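PDB 2FOK: FOKI restriction endonuclease from Planomicrobium okeanokoites, which recognises a specific DNA sequence and, as a metal-dependent type IIS restriction endonuclease, cleaves the DNA at a fixed distance outside that site. Local coordinates for residues A114-F119 with R290-M295; F8-N13 with S190-L195; L64-K69 with D85-A90; M295-L300 with Y305-R310. One frame throughout, in Å; residues are numbered along the deposited sequence.

Interaction 1: residues A114-F119 with R290-M295; sequences AHALGF and RVYWEM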
loop_
_atom_site.group_PDB
_atom_site.type_symbol
_atom_site.label_atom_id
_atom_site.label_comp_id
_atom_site.label_asym_id
_atom_site.label_seq_id
_atom_site.Cartn_x
_atom_site.Cartn_y
_atom_site.Cartn_z
ATOM N N ALA A 114 14.652 7.486 10.277
ATOM C CA ALA A 114 15.473 7.430 11.491
ATOM C C ALA A 114 14.712 6.731 12.608
ATOM O O ALA A 114 15.254 5.899 13.327
ATOM C CB ALA A 114 15.850 8.825 11.926
ATOM N N HIS A 115 13.441 7.081 12.738
ATOM C CA HIS A 115 12.585 6.507 13.751
ATOM C C HIS A 115 12.338 5.016 13.512
ATOM O O HIS A 115 12.360 4.224 14.457
ATOM C CB HIS A 115 11.262 7.276 13.781
ATOM C CG HIS A 115 10.220 6.644 14.642
ATOM N ND1 HIS A 115 9.359 5.673 14.175
ATOM C CD2 HIS A 115 9.926 6.811 15.954
ATOM C CE1 HIS A 115 8.580 5.268 15.163
ATOM N NE2 HIS A 115 8.904 5.942 16.253
ATOM N N ALA A 116 12.115 4.627 12.256
ATOM C CA ALA A 116 11.856 3.224 11.917
ATOM C C ALA A 116 13.005 2.268 12.282
ATOM O O ALA A 116 12.763 1.152 12.746
ATOM C CB ALA A 116 11.522 3.099 10.433
ATOM N N LEU A 117 14.249 2.700 12.084
ATOM C CA LEU A 117 15.399 1.859 12.401
ATOM C C LEU A 117 15.827 1.982 13.861
ATOM O O LEU A 117 16.823 1.395 14.272
ATOM C CB LEU A 117 16.579 2.200 11.491
ATOM C CG LEU A 117 16.399 1.831 10.022
ATOM C CD1 LEU A 117 17.647 2.217 9.250
ATOM C CD2 LEU A 117 16.114 0.342 9.896
ATOM N N GLY A 118 15.079 2.767 14.629
ATOM C CA GLY A 118 15.359 2.917 16.045
ATOM C C GLY A 118 16.479 3.829 16.496
ATOM O O GLY A 118 16.974 3.664 17.613
ATOM N N PHE A 119 16.873 4.793 15.672
ATOM C CA PHE A 119 17.955 5.703 16.044
ATOM C C PHE A 119 17.450 6.889 16.861
ATOM O O PHE A 119 18.233 7.596 17.504
ATOM C CB PHE A 119 18.684 6.191 14.799
ATOM C CG PHE A 119 19.405 5.096 14.051
ATOM C CD1 PHE A 119 20.153 4.150 14.738
ATOM C CD2 PHE A 119 19.335 5.022 12.664
ATOM C CE1 PHE A 119 20.819 3.148 14.062
ATOM C CE2 PHE A 119 19.999 4.027 11.976
ATOM C CZ PHE A 119 20.744 3.084 12.671
ATOM N N ARG A 290 10.710 -3.643 17.210
ATOM C CA ARG A 290 9.982 -2.448 17.606
ATOM C C ARG A 290 8.689 -2.301 16.812
ATOM O O ARG A 290 8.709 -2.309 15.577
ATOM C CB ARG A 290 10.843 -1.205 17.371
ATOM C CG ARG A 290 11.817 -0.865 18.492
ATOM C CD ARG A 290 12.261 0.602 18.392
ATOM N NE ARG A 290 13.566 0.836 19.013
ATOM C CZ ARG A 290 13.880 1.923 19.721
ATOM N NH1 ARG A 290 12.986 2.890 19.910
ATOM N NH2 ARG A 290 15.097 2.054 20.235
ATOM N N VAL A 291 7.573 -2.161 17.531
ATOM C CA VAL A 291 6.250 -2.008 16.917
ATOM C C VAL A 291 5.571 -0.832 17.599
ATOM O O VAL A 291 5.602 -0.719 18.820
ATOM C CB VAL A 291 5.356 -3.266 17.134
ATOM C CG1 VAL A 291 3.930 -2.984 16.666
ATOM C CG2 VAL A 291 5.941 -4.473 16.391
ATOM N N TYR A 292 4.961 0.043 16.816
ATOM C CA TYR A 292 4.291 1.200 17.380
ATOM C C TYR A 292 2.911 1.359 16.761
ATOM O O TYR A 292 2.702 1.059 15.593
ATOM C CB TYR A 292 5.122 2.478 17.153
ATOM C CG TYR A 292 6.201 2.313 16.107
ATOM C CD1 TYR A 292 7.446 1.778 16.443
ATOM C CD2 TYR A 292 5.941 2.591 14.762
ATOM C CE1 TYR A 292 8.403 1.512 15.466
ATOM C CE2 TYR A 292 6.894 2.327 13.776
ATOM C CZ TYR A 292 8.119 1.785 14.134
ATOM O OH TYR A 292 9.058 1.505 13.160
ATOM N N TRP A 293 1.980 1.818 17.591
ATOM C CA TRP A 293 0.593 2.072 17.240
ATOM C C TRP A 293 0.445 2.781 15.892
ATOM O O TRP A 293 -0.499 2.522 15.150
ATOM C CB TRP A 293 -0.012 2.930 18.352
ATOM C CG TRP A 293 -1.468 3.213 18.246
ATOM C CD1 TRP A 293 -2.495 2.379 18.590
ATOM C CD2 TRP A 293 -2.067 4.446 17.849
ATOM N NE1 TRP A 293 -3.696 3.020 18.439
ATOM C CE2 TRP A 293 -3.464 4.292 17.985
ATOM C CE3 TRP A 293 -1.557 5.673 17.393
ATOM C CZ2 TRP A 293 -4.365 5.320 17.680
ATOM C CZ3 TRP A 293 -2.453 6.700 17.089
ATOM C CH2 TRP A 293 -3.843 6.514 17.236
ATOM N N GLU A 294 1.385 3.671 15.586
ATOM C CA GLU A 294 1.356 4.447 14.341
ATOM C C GLU A 294 1.738 3.673 13.092
ATOM O O GLU A 294 1.714 4.223 11.997
ATOM C CB GLU A 294 2.278 5.661 14.449
ATOM C CG GLU A 294 1.736 6.791 15.282
ATOM C CD GLU A 294 2.127 6.671 16.741
ATOM O OE1 GLU A 294 2.574 5.580 17.162
ATOM O OE2 GLU A 294 1.985 7.675 17.471
ATOM N N MET A 295 2.102 2.406 13.239
ATOM C CA MET A 295 2.494 1.628 12.074
ATOM C C MET A 295 1.448 0.593 11.682
ATOM O O MET A 295 1.547 -0.025 10.619
ATOM C CB MET A 295 3.847 0.941 12.323
ATOM C CG MET A 295 3.811 -0.322 13.186
ATOM S SD MET A 295 5.284 -1.371 12.917
ATOM C CE MET A 295 4.529 -2.941 12.538
HETATM O O HOH W 1 10.512 -0.987 13.809
#

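Interaction 2: residues F8-N13 with S190-L195; sequences FGWVQN and SGFTSL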
loop_
_atom_site.group_PDB
_atom_site.type_symbol
_atom_site.label_atom_id
_atom_site.label_comp_id
_atom_site.label_asym_id
_atom_site.label_seq_id
_atom_site.Cartn_x
_atom_site.Cartn_y
_atom_site.Cartn_z
ATOM N N PHE A 8 4.041 6.209 11.291
ATOM C CA PHE A 8 5.445 5.779 11.192
ATOM C C PHE A 8 5.575 4.322 10.773
ATOM O O PHE A 8 4.585 3.605 10.649
ATOM C CB PHE A 8 6.169 5.891 12.545
ATOM C CG PHE A 8 6.110 7.244 13.180
ATOM C CD1 PHE A 8 6.680 8.349 12.557
ATOM C CD2 PHE A 8 5.519 7.402 14.432
ATOM C CE1 PHE A 8 6.664 9.603 13.176
ATOM C CE2 PHE A 8 5.495 8.639 15.061
ATOM C CZ PHE A 8 6.070 9.747 14.435
ATOM N N GLY A 9 6.822 3.893 10.594
ATOM C CA GLY A 9 7.112 2.511 10.245
ATOM C C GLY A 9 7.143 2.204 8.770
ATOM O O GLY A 9 7.436 1.073 8.380
ATOM N N TRP A 10 6.865 3.211 7.948
ATOM C CA TRP A 10 6.808 3.022 6.504
ATOM C C TRP A 10 7.297 4.242 5.723
ATOM O O TRP A 10 6.776 5.353 5.872
ATOM C CB TRP A 10 5.371 2.703 6.103
ATOM C CG TRP A 10 4.737 1.610 6.920
ATOM C CD1 TRP A 10 3.963 1.759 8.042
ATOM C CD2 TRP A 10 4.832 0.205 6.686
ATOM N NE1 TRP A 10 3.577 0.531 8.517
ATOM C CE2 TRP A 10 4.098 -0.441 7.705
ATOM C CE3 TRP A 10 5.469 -0.579 5.710
ATOM C CZ2 TRP A 10 3.983 -1.835 7.781
ATOM C CZ3 TRP A 10 5.353 -1.969 5.786
ATOM C CH2 TRP A 10 4.614 -2.582 6.816
ATOM N N VAL A 11 8.295 4.022 4.879
ATOM C CA VAL A 11 8.861 5.092 4.067
ATOM C C VAL A 11 8.708 4.717 2.592
ATOM O O VAL A 11 8.945 3.574 2.213
ATOM C CB VAL A 11 10.358 5.323 4.424
ATOM C CG1 VAL A 11 10.677 6.807 4.367
ATOM C CG2 VAL A 11 10.657 4.780 5.828
ATOM N N GLN A 12 8.318 5.682 1.765
ATOM C CA GLN A 12 8.085 5.442 0.339
ATOM C C GLN A 12 9.117 6.006 -0.639
ATOM O O GLN A 12 9.322 5.453 -1.722
ATOM C CB GLN A 12 6.726 6.020 -0.061
ATOM C CG GLN A 12 5.544 5.078 0.037
ATOM C CD GLN A 12 4.246 5.766 -0.356
ATOM O OE1 GLN A 12 3.162 5.182 -0.269
ATOM N NE2 GLN A 12 4.354 7.021 -0.792
ATOM N N ASN A 13 9.754 7.111 -0.282
ATOM C CA ASN A 13 10.694 7.713 -1.206
ATOM C C ASN A 13 12.164 7.618 -0.828
ATOM O O ASN A 13 12.523 7.712 0.343
ATOM C CB ASN A 13 10.277 9.158 -1.461
ATOM C CG ASN A 13 9.049 9.249 -2.349
ATOM O OD1 ASN A 13 9.028 8.692 -3.446
ATOM N ND2 ASN A 13 8.016 9.942 -1.877
ATOM N N SER A 190 -6.250 0.540 1.715
ATOM C CA SER A 190 -5.558 1.731 1.225
ATOM C C SER A 190 -4.337 2.045 2.096
ATOM O O SER A 190 -4.428 2.121 3.324
ATOM C CB SER A 190 -6.515 2.924 1.181
ATOM O OG SER A 190 -7.061 3.195 2.452
ATOM N N GLY A 191 -3.193 2.213 1.443
ATOM C CA GLY A 191 -1.959 2.476 2.154
ATOM C C GLY A 191 -1.049 1.275 1.960
ATOM O O GLY A 191 0.166 1.390 2.053
ATOM N N PHE A 192 -1.651 0.115 1.687
ATOM C CA PHE A 192 -0.917 -1.132 1.449
ATOM C C PHE A 192 -1.517 -1.858 0.251
ATOM O O PHE A 192 -1.933 -3.016 0.363
ATOM C CB PHE A 192 -0.983 -2.069 2.665
ATOM C CG PHE A 192 -0.604 -1.421 3.955
ATOM C CD1 PHE A 192 0.726 -1.321 4.328
ATOM C CD2 PHE A 192 -1.584 -0.894 4.790
ATOM C CE1 PHE A 192 1.093 -0.699 5.523
ATOM C CE2 PHE A 192 -1.244 -0.269 5.986
ATOM C CZ PHE A 192 0.102 -0.169 6.359
ATOM N N THR A 193 -1.549 -1.182 -0.893
ATOM C CA THR A 193 -2.096 -1.753 -2.119
ATOM C C THR A 193 -0.977 -2.290 -3.010
ATOM O O THR A 193 0.150 -1.806 -2.963
ATOM C CB THR A 193 -2.890 -0.698 -2.921
ATOM O OG1 THR A 193 -1.981 0.269 -3.443
ATOM C CG2 THR A 193 -3.909 0.009 -2.041
ATOM N N SER A 194 -1.289 -3.289 -3.826
ATOM C CA SER A 194 -0.293 -3.874 -4.719
ATOM C C SER A 194 -0.927 -4.148 -6.077
ATOM O O SER A 194 -2.066 -4.612 -6.156
ATOM C CB SER A 194 0.264 -5.183 -4.127
ATOM O OG SER A 194 1.335 -5.717 -4.905
ATOM N N LEU A 195 -0.190 -3.852 -7.142
ATOM C CA LEU A 195 -0.683 -4.072 -8.494
ATOM C C LEU A 195 -0.360 -5.477 -8.978
ATOM O O LEU A 195 0.795 -5.906 -8.928
ATOM C CB LEU A 195 -0.047 -3.087 -9.479
ATOM C CG LEU A 195 0.070 -1.604 -9.145
ATOM C CD1 LEU A 195 0.858 -0.910 -10.253
ATOM C CD2 LEU A 195 -1.306 -0.997 -9.009
#

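Interaction 3: residues L64-K69 with D85-A90; sequences LIYTYK and DAIIQA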
loop_
_atom_site.group_PDB
_atom_site.type_symbol
_atom_site.label_atom_id
_atom_site.label_comp_id
_atom_site.label_asym_id
_atom_site.label_seq_id
_atom_site.Cartn_x
_atom_site.Cartn_y
_atom_site.Cartn_z
ATOM N N LEU A 64 18.956 17.411 24.576
ATOM C CA LEU A 64 18.241 17.691 23.347
ATOM C C LEU A 64 16.985 16.879 23.083
ATOM O O LEU A 64 16.990 15.645 23.103
ATOM C CB LEU A 64 19.200 17.545 22.162
ATOM C CG LEU A 64 20.364 18.540 22.124
ATOM C CD1 LEU A 64 21.463 18.020 21.189
ATOM C CD2 LEU A 64 19.850 19.898 21.670
ATOM N N ILE A 65 15.908 17.604 22.826
ATOM C CA ILE A 65 14.628 17.010 22.510
ATOM C C ILE A 65 14.019 17.982 21.504
ATOM O O ILE A 65 14.076 19.198 21.703
ATOM C CB ILE A 65 13.743 16.869 23.778
ATOM C CG1 ILE A 65 12.316 16.459 23.383
ATOM C CG2 ILE A 65 13.746 18.172 24.574
ATOM C CD1 ILE A 65 11.640 15.521 24.376
ATOM N N TYR A 66 13.483 17.455 20.407
ATOM C CA TYR A 66 12.884 18.297 19.369
ATOM C C TYR A 66 11.454 17.850 19.094
ATOM O O TYR A 66 11.171 16.657 19.077
ATOM C CB TYR A 66 13.687 18.212 18.056
ATOM C CG TYR A 66 15.179 18.503 18.150
ATOM C CD1 TYR A 66 15.655 19.695 18.700
ATOM C CD2 TYR A 66 16.113 17.597 17.657
ATOM C CE1 TYR A 66 17.033 19.976 18.753
ATOM C CE2 TYR A 66 17.489 17.867 17.705
ATOM C CZ TYR A 66 17.937 19.056 18.253
ATOM O OH TYR A 66 19.291 19.312 18.309
ATOM N N THR A 67 10.554 18.805 18.878
ATOM C CA THR A 67 9.161 18.478 18.584
ATOM C C THR A 67 9.050 18.228 17.094
ATOM O O THR A 67 9.930 18.614 16.322
ATOM C CB THR A 67 8.195 19.630 18.932
ATOM O OG1 THR A 67 8.436 20.731 18.053
ATOM C CG2 THR A 67 8.378 20.082 20.369
ATOM N N TYR A 68 7.963 17.589 16.688
ATOM C CA TYR A 68 7.749 17.292 15.280
ATOM C C TYR A 68 7.930 18.542 14.426
ATOM O O TYR A 68 8.671 18.528 13.446
ATOM C CB TYR A 68 6.342 16.731 15.069
ATOM C CG TYR A 68 6.252 15.718 13.951
ATOM C CD1 TYR A 68 6.248 16.124 12.612
ATOM C CD2 TYR A 68 6.164 14.355 14.231
ATOM C CE1 TYR A 68 6.161 15.189 11.573
ATOM C CE2 TYR A 68 6.076 13.412 13.206
ATOM C CZ TYR A 68 6.076 13.837 11.881
ATOM O OH TYR A 68 5.996 12.907 10.874
ATOM N N LYS A 69 7.257 19.624 14.815
ATOM C CA LYS A 69 7.330 20.882 14.086
ATOM C C LYS A 69 8.753 21.407 13.926
ATOM O O LYS A 69 9.202 21.671 12.813
ATOM C CB LYS A 69 6.465 21.938 14.774
ATOM C CG LYS A 69 6.385 23.235 13.998
ATOM C CD LYS A 69 5.076 23.954 14.208
ATOM C CE LYS A 69 4.978 25.168 13.288
ATOM N NZ LYS A 69 6.097 25.229 12.291
ATOM N N ASP A 85 12.169 26.083 7.015
ATOM C CA ASP A 85 11.302 26.137 8.183
ATOM C C ASP A 85 11.771 25.294 9.377
ATOM O O ASP A 85 11.147 25.335 10.445
ATOM C CB ASP A 85 9.888 25.693 7.777
ATOM C CG ASP A 85 8.806 26.324 8.633
ATOM O OD1 ASP A 85 8.492 27.512 8.414
ATOM O OD2 ASP A 85 8.268 25.633 9.531
ATOM N N ALA A 86 12.863 24.546 9.229
ATOM C CA ALA A 86 13.282 23.702 10.340
ATOM C C ALA A 86 14.671 23.079 10.286
ATOM O O ALA A 86 15.428 23.273 9.334
ATOM C CB ALA A 86 12.252 22.614 10.530
ATOM N N ILE A 87 14.976 22.309 11.332
ATOM C CA ILE A 87 16.256 21.618 11.482
ATOM C C ILE A 87 16.559 20.614 10.372
ATOM O O ILE A 87 17.555 20.752 9.661
ATOM C CB ILE A 87 16.334 20.867 12.830
ATOM C CG1 ILE A 87 16.097 21.841 13.986
ATOM C CG2 ILE A 87 17.686 20.185 12.966
ATOM C CD1 ILE A 87 15.957 21.164 15.330
ATOM N N ILE A 88 15.717 19.600 10.214
ATOM C CA ILE A 88 15.981 18.613 9.175
ATOM C C ILE A 88 16.130 19.308 7.827
ATOM O O ILE A 88 17.055 19.025 7.070
ATOM C CB ILE A 88 14.855 17.555 9.107
ATOM C CG1 ILE A 88 14.866 16.724 10.404
ATOM C CG2 ILE A 88 15.051 16.655 7.878
ATOM C CD1 ILE A 88 14.136 15.402 10.339
ATOM N N GLN A 89 15.218 20.230 7.542
ATOM C CA GLN A 89 15.242 20.974 6.294
ATOM C C GLN A 89 16.632 21.554 6.048
ATOM O O GLN A 89 17.193 21.382 4.969
ATOM C CB GLN A 89 14.209 22.106 6.333
ATOM C CG GLN A 89 12.808 21.711 5.877
ATOM C CD GLN A 89 11.840 22.887 5.875
ATOM O OE1 GLN A 89 12.190 24.002 5.479
ATOM N NE2 GLN A 89 10.614 22.640 6.317
ATOM N N ALA A 90 17.191 22.212 7.062
ATOM C CA ALA A 90 18.500 22.854 6.959
ATOM C C ALA A 90 19.744 21.966 7.037
ATOM O O ALA A 90 20.820 22.383 6.606
ATOM C CB ALA A 90 18.611 23.967 8.002
#

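Interaction 4: residues M295-L300 with Y305-R310; sequences MLATNL and YVRTRR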
loop_
_atom_site.group_PDB
_atom_site.type_symbol
_atom_site.label_atom_id
_atom_site.label_comp_id
_atom_site.label_asym_id
_atom_site.label_seq_id
_atom_site.Cartn_x
_atom_site.Cartn_y
_atom_site.Cartn_z
ATOM N N MET A 295 2.102 2.406 13.239
ATOM C CA MET A 295 2.494 1.628 12.074
ATOM C C MET A 295 1.448 0.593 11.682
ATOM O O MET A 295 1.547 -0.025 10.619
ATOM C CB MET A 295 3.847 0.941 12.323
ATOM C CG MET A 295 3.811 -0.322 13.186
ATOM S SD MET A 295 5.284 -1.371 12.917
ATOM C CE MET A 295 4.529 -2.941 12.538
ATOM N N LEU A 296 0.434 0.434 12.524
ATOM C CA LEU A 296 -0.612 -0.554 12.295
ATOM C C LEU A 296 -1.711 -0.119 11.322
ATOM O O LEU A 296 -2.685 -0.834 11.133
ATOM C CB LEU A 296 -1.221 -0.973 13.646
ATOM C CG LEU A 296 -0.206 -1.253 14.775
ATOM C CD1 LEU A 296 -0.926 -1.634 16.069
ATOM C CD2 LEU A 296 0.720 -2.377 14.358
ATOM N N ALA A 297 -1.544 1.045 10.700
ATOM C CA ALA A 297 -2.504 1.566 9.727
ATOM C C ALA A 297 -2.013 2.911 9.226
ATOM O O ALA A 297 -1.585 3.743 10.025
ATOM C CB ALA A 297 -3.906 1.713 10.356
ATOM N N THR A 298 -2.083 3.127 7.910
ATOM C CA THR A 298 -1.630 4.387 7.324
ATOM C C THR A 298 -2.732 5.294 6.767
ATOM O O THR A 298 -3.292 6.118 7.496
ATOM C CB THR A 298 -0.574 4.152 6.196
ATOM O OG1 THR A 298 -1.215 3.633 5.021
ATOM C CG2 THR A 298 0.498 3.172 6.652
ATOM N N ASN A 299 -3.038 5.137 5.479
ATOM C CA ASN A 299 -4.027 5.965 4.794
ATOM C C ASN A 299 -5.455 5.461 4.901
ATOM O O ASN A 299 -6.201 5.459 3.921
ATOM C CB ASN A 299 -3.634 6.104 3.321
ATOM C CG ASN A 299 -2.154 6.393 3.142
ATOM O OD1 ASN A 299 -1.522 6.999 4.010
ATOM N ND2 ASN A 299 -1.592 5.964 2.018
ATOM N N LEU A 300 -5.834 5.058 6.101
ATOM C CA LEU A 300 -7.162 4.541 6.363
ATOM C C LEU A 300 -7.966 5.592 7.118
ATOM O O LEU A 300 -7.573 6.012 8.198
ATOM C CB LEU A 300 -7.050 3.269 7.210
ATOM C CG LEU A 300 -8.122 2.177 7.132
ATOM C CD1 LEU A 300 -7.941 1.360 5.843
ATOM C CD2 LEU A 300 -8.005 1.283 8.372
ATOM N N TYR A 305 -9.139 4.287 15.179
ATOM C CA TYR A 305 -9.881 3.189 15.783
ATOM C C TYR A 305 -9.238 1.861 15.419
ATOM O O TYR A 305 -9.040 0.998 16.277
ATOM C CB TYR A 305 -11.340 3.196 15.311
ATOM C CG TYR A 305 -12.101 1.919 15.638
ATOM C CD1 TYR A 305 -11.964 0.778 14.849
ATOM C CD2 TYR A 305 -12.932 1.849 16.756
ATOM C CE1 TYR A 305 -12.629 -0.405 15.166
ATOM C CE2 TYR A 305 -13.605 0.669 17.083
ATOM C CZ TYR A 305 -13.445 -0.453 16.284
ATOM O OH TYR A 305 -14.096 -1.624 16.611
ATOM N N VAL A 306 -8.917 1.704 14.140
ATOM C CA VAL A 306 -8.308 0.475 13.635
ATOM C C VAL A 306 -6.936 0.214 14.259
ATOM O O VAL A 306 -6.626 -0.916 14.640
ATOM C CB VAL A 306 -8.204 0.512 12.081
ATOM C CG1 VAL A 306 -7.797 -0.855 11.530
ATOM C CG2 VAL A 306 -9.543 0.904 11.498
ATOM N N ARG A 307 -6.118 1.256 14.367
ATOM C CA ARG A 307 -4.791 1.117 14.966
ATOM C C ARG A 307 -4.897 0.543 16.389
ATOM O O ARG A 307 -4.095 -0.297 16.794
ATOM C CB ARG A 307 -4.088 2.475 15.012
ATOM C CG ARG A 307 -3.182 2.784 13.814
ATOM C CD ARG A 307 -2.929 4.291 13.703
ATOM N NE ARG A 307 -2.256 4.658 12.459
ATOM C CZ ARG A 307 -1.665 5.831 12.232
ATOM N NH1 ARG A 307 -1.656 6.772 13.168
ATOM N NH2 ARG A 307 -1.064 6.055 11.067
ATOM N N THR A 308 -5.884 1.004 17.148
ATOM C CA THR A 308 -6.072 0.523 18.507
ATOM C C THR A 308 -6.479 -0.950 18.510
ATOM O O THR A 308 -5.896 -1.766 19.232
ATOM C CB THR A 308 -7.143 1.347 19.244
ATOM O OG1 THR A 308 -6.861 2.742 19.080
ATOM C CG2 THR A 308 -7.146 1.018 20.726
ATOM N N ARG A 309 -7.470 -1.283 17.691
ATOM C CA ARG A 309 -7.964 -2.653 17.581
ATOM C C ARG A 309 -6.825 -3.636 17.286
ATOM O O ARG A 309 -6.715 -4.682 17.922
ATOM C CB ARG A 309 -9.026 -2.725 16.481
ATOM C CG ARG A 309 -9.937 -3.941 16.539
ATOM C CD ARG A 309 -10.160 -4.471 15.129
ATOM N NE ARG A 309 -11.258 -3.798 14.445
ATOM C CZ ARG A 309 -11.243 -3.378 13.180
ATOM N NH1 ARG A 309 -10.174 -3.549 12.413
ATOM N NH2 ARG A 309 -12.323 -2.791 12.680
ATOM N N ARG A 310 -5.981 -3.308 16.313
ATOM C CA ARG A 310 -4.861 -4.183 15.994
ATOM C C ARG A 310 -3.832 -4.171 17.128
ATOM O O ARG A 310 -3.180 -5.174 17.378
ATOM C CB ARG A 310 -4.220 -3.760 14.673
ATOM C CG ARG A 310 -5.025 -4.225 13.461
ATOM C CD ARG A 310 -4.647 -3.485 12.177
ATOM N NE ARG A 310 -5.539 -3.859 11.085
ATOM C CZ ARG A 310 -5.666 -3.188 9.948
ATOM N NH1 ARG A 310 -4.954 -2.095 9.733
ATOM N NH2 ARG A 310 -6.538 -3.592 9.034
#

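Interaction 1: residues A114-F119 with R290-M295
One face of the Tyr292 ring receives the edge of the His115 imidazole: His115 CE1 stands above the ring centre and comes within 3.7 Å of Tyr292 CZ. The planes meet at 68°, an edge-to-face pair. Over one face of the Arg290 guanidinium lies the backbone of Gly118, with its CA displaced toward the rim, 4.0 Å from Arg290 NE, and Gly118 O 3.6 Å from Arg290 NH2, a packing contact rather than a hydrogen bond. His115 reaches out from the last turn of its helix because its ring swings anti to the backbone N (chi1 171°). Tyr292 OH rests against Ala116 CA at 3.5 Å. Here helix 104-116 ends in a Schellman motif: Phe119 N bonds back to Ala114 O and Gly118 N to His115 O, with Gly118 at positive phi. The chain then enters strand 120-123, which pairs with 128-131, a layout consistent with a winged helix in recognition subdomain 1. A water sits at the seam, 3.0 Å from Tyr292 OH, 2.9 Å from Arg290 O and 3.3 Å from Ala116 O. An alanine in place of Tyr292 removes ring and hydroxyl, and would probably leave the His115 edge without its packing surface and the water less firmly placed. Beyond the two segments, Phe8 also meets the His115 ring, and Thr132 OG1 is hydrogen-bonded to Gly118 O.

Interaction 2: residues F8-N13 with S190-L195
Trp10 and Phe192 form a T-shaped stack in which the phenyl edge points into the indole face. Phe192 CE1 sits over the indole, 3.7 Å from Trp10 CE2 and 3.8 Å from Trp10 CZ2, so one C-H corner bears on the fused bond and the six-membered ring. The planes stand at 76°, with the centroids of that ring and the phenyl 5.2 Å apart. In both residues CG lies opposite the carbonyl carbon (chi1 -50° in Trp10, -51° in Phe192), which brings the two rings together between the segments. The indole is further fixed by its N-H: NE1 is hydrogen-bonded to Met295 O, and Tyr226 meets the ring system at an inclined angle. Phe192 also packs on Ser223 and Thr298.

Away from these buried rings the segments stand apart. The closest CA atoms, those of Trp10 and Gly191, are 9.8 Å from each other. Gln12 points toward 190-195 but makes no contact with it, packing instead on Lys225 and Tyr226 of helix 222-236, and Asn13 is exposed. No hydrogen bond crosses between the segments. The pair thus joins the N-terminal arm of recognition subdomain 1 to the loop between helices 177-181 and 197-205 in subdomain 2, an aromatic T-stack between two domains of the helix-turn-helix clan.

Interaction 3: residues L64-K69 with D85-A90
Tyr66, on the short strand 66-67, offers one ring face to the tip of Ile87. The segments belong to recognition subdomain 1, of the helix-turn-helix clan, and strand 66-67 pairs with 128-131 of the 120-123/128-131 hairpin, as the first strand does in a winged helix. The Ile87 side chain crosses the phenol at about a right angle, its CD1 over the face, 3.7 Å from Tyr66 CD1 and 15° off the ring normal, a CH-pi contact. The far end of the ring is held by a hydrogen bond from Tyr66 OH to Val26 O, while Leu55 and Met59 of helix 49-60 pack on Ile87.

At Thr67 the strand gives way to a helix; its side chain, in the N-cap position, caps a backbone N just beyond the segment. Tyr68 turns instead toward helix 104-116, where its hydroxyl bonds to Asp108. Lys69 completes the contact in two ways. Its carbonyl O lies 3.9 Å from Ala86 CB, and its side chain, extended until a near-eclipsed last torsion (chi4 8°), brings NZ within 3.5 Å of Asp85 OD2. This is a long salt bridge on the solvent-exposed side, where Lys69 lies, and the same OD2 has a second, weak bond from Thr74 N. Ala86 is at the N-cap position of helix 87-91, and Asp85 N, just ahead of it, donates to Gln89 OE1 at 2.6 Å from above the amide plane.

Interaction 4: residues M295-L300 with Y305-R310
Two arginines from helix 303-319 take hold of successive carbonyls in the loop before it. Arg307 grips Ala297 O side-on, with NE at 2.7 Å and NH2 at 2.6 Å from that oxygen. The acceptor lies in the guanidinium plane; NH2 also lies in the carbonyl plane, whereas NE is tilted from it. Arg310 donates NH1 to Leu296 O at 2.9 Å, with an N-H...O angle of 156° and the oxygen in its guanidinium plane.

Further charge and polar partners fix both groups. Arg310 NE pairs with Asp347 and NH2 with Glu189, and Val306 CG1, one turn earlier, covers one face of its guanidinium. Arg307 also bonds Arg6 O and Thr7 OG1, and meets Trp293 in a cation-pi contact. A leucine at Arg307 takes away the guanidinium, and would probably leave Ala297 O poorly satisfied and the loop less firmly held to the helix.

The loop thus folds back on the first helix of the D3 domain, a member of the helix-turn-helix clan.

Packing contacts fill in around these bonds. Ala297 CB lies 3.7 Å from Arg307 CG, against the extended arginine chain. The Leu296 CD1 methyl abuts Arg307 O at 3.5 Å, and Leu300 crosses Val306 at about a right angle, CD2 to CG2 3.5 Å.

In the fold
From the N terminus, residues 8-13 open the largest enclosure, closed by 190-195 in interaction 2, which links the two recognition subdomains. Interaction 3 closes a short loop nested within it, inside subdomain 1, and touches 8-13 where Tyr68 meets Phe8. Interaction 1 starts inside the loop of interaction 2 but ends beyond it, so the two cross; it brings the linker 290-295 back to the end of helix 104-116. Interaction 4 follows in series, sharing Met295, and closes a tight loop at the entrance of the D3 domain. The N-terminal arm is tied to the linker by a probable hydrogen bond from Phe8 N to Glu294 O; separately, Ser190 OG joins 190-195 to Asn299 O of 295-300.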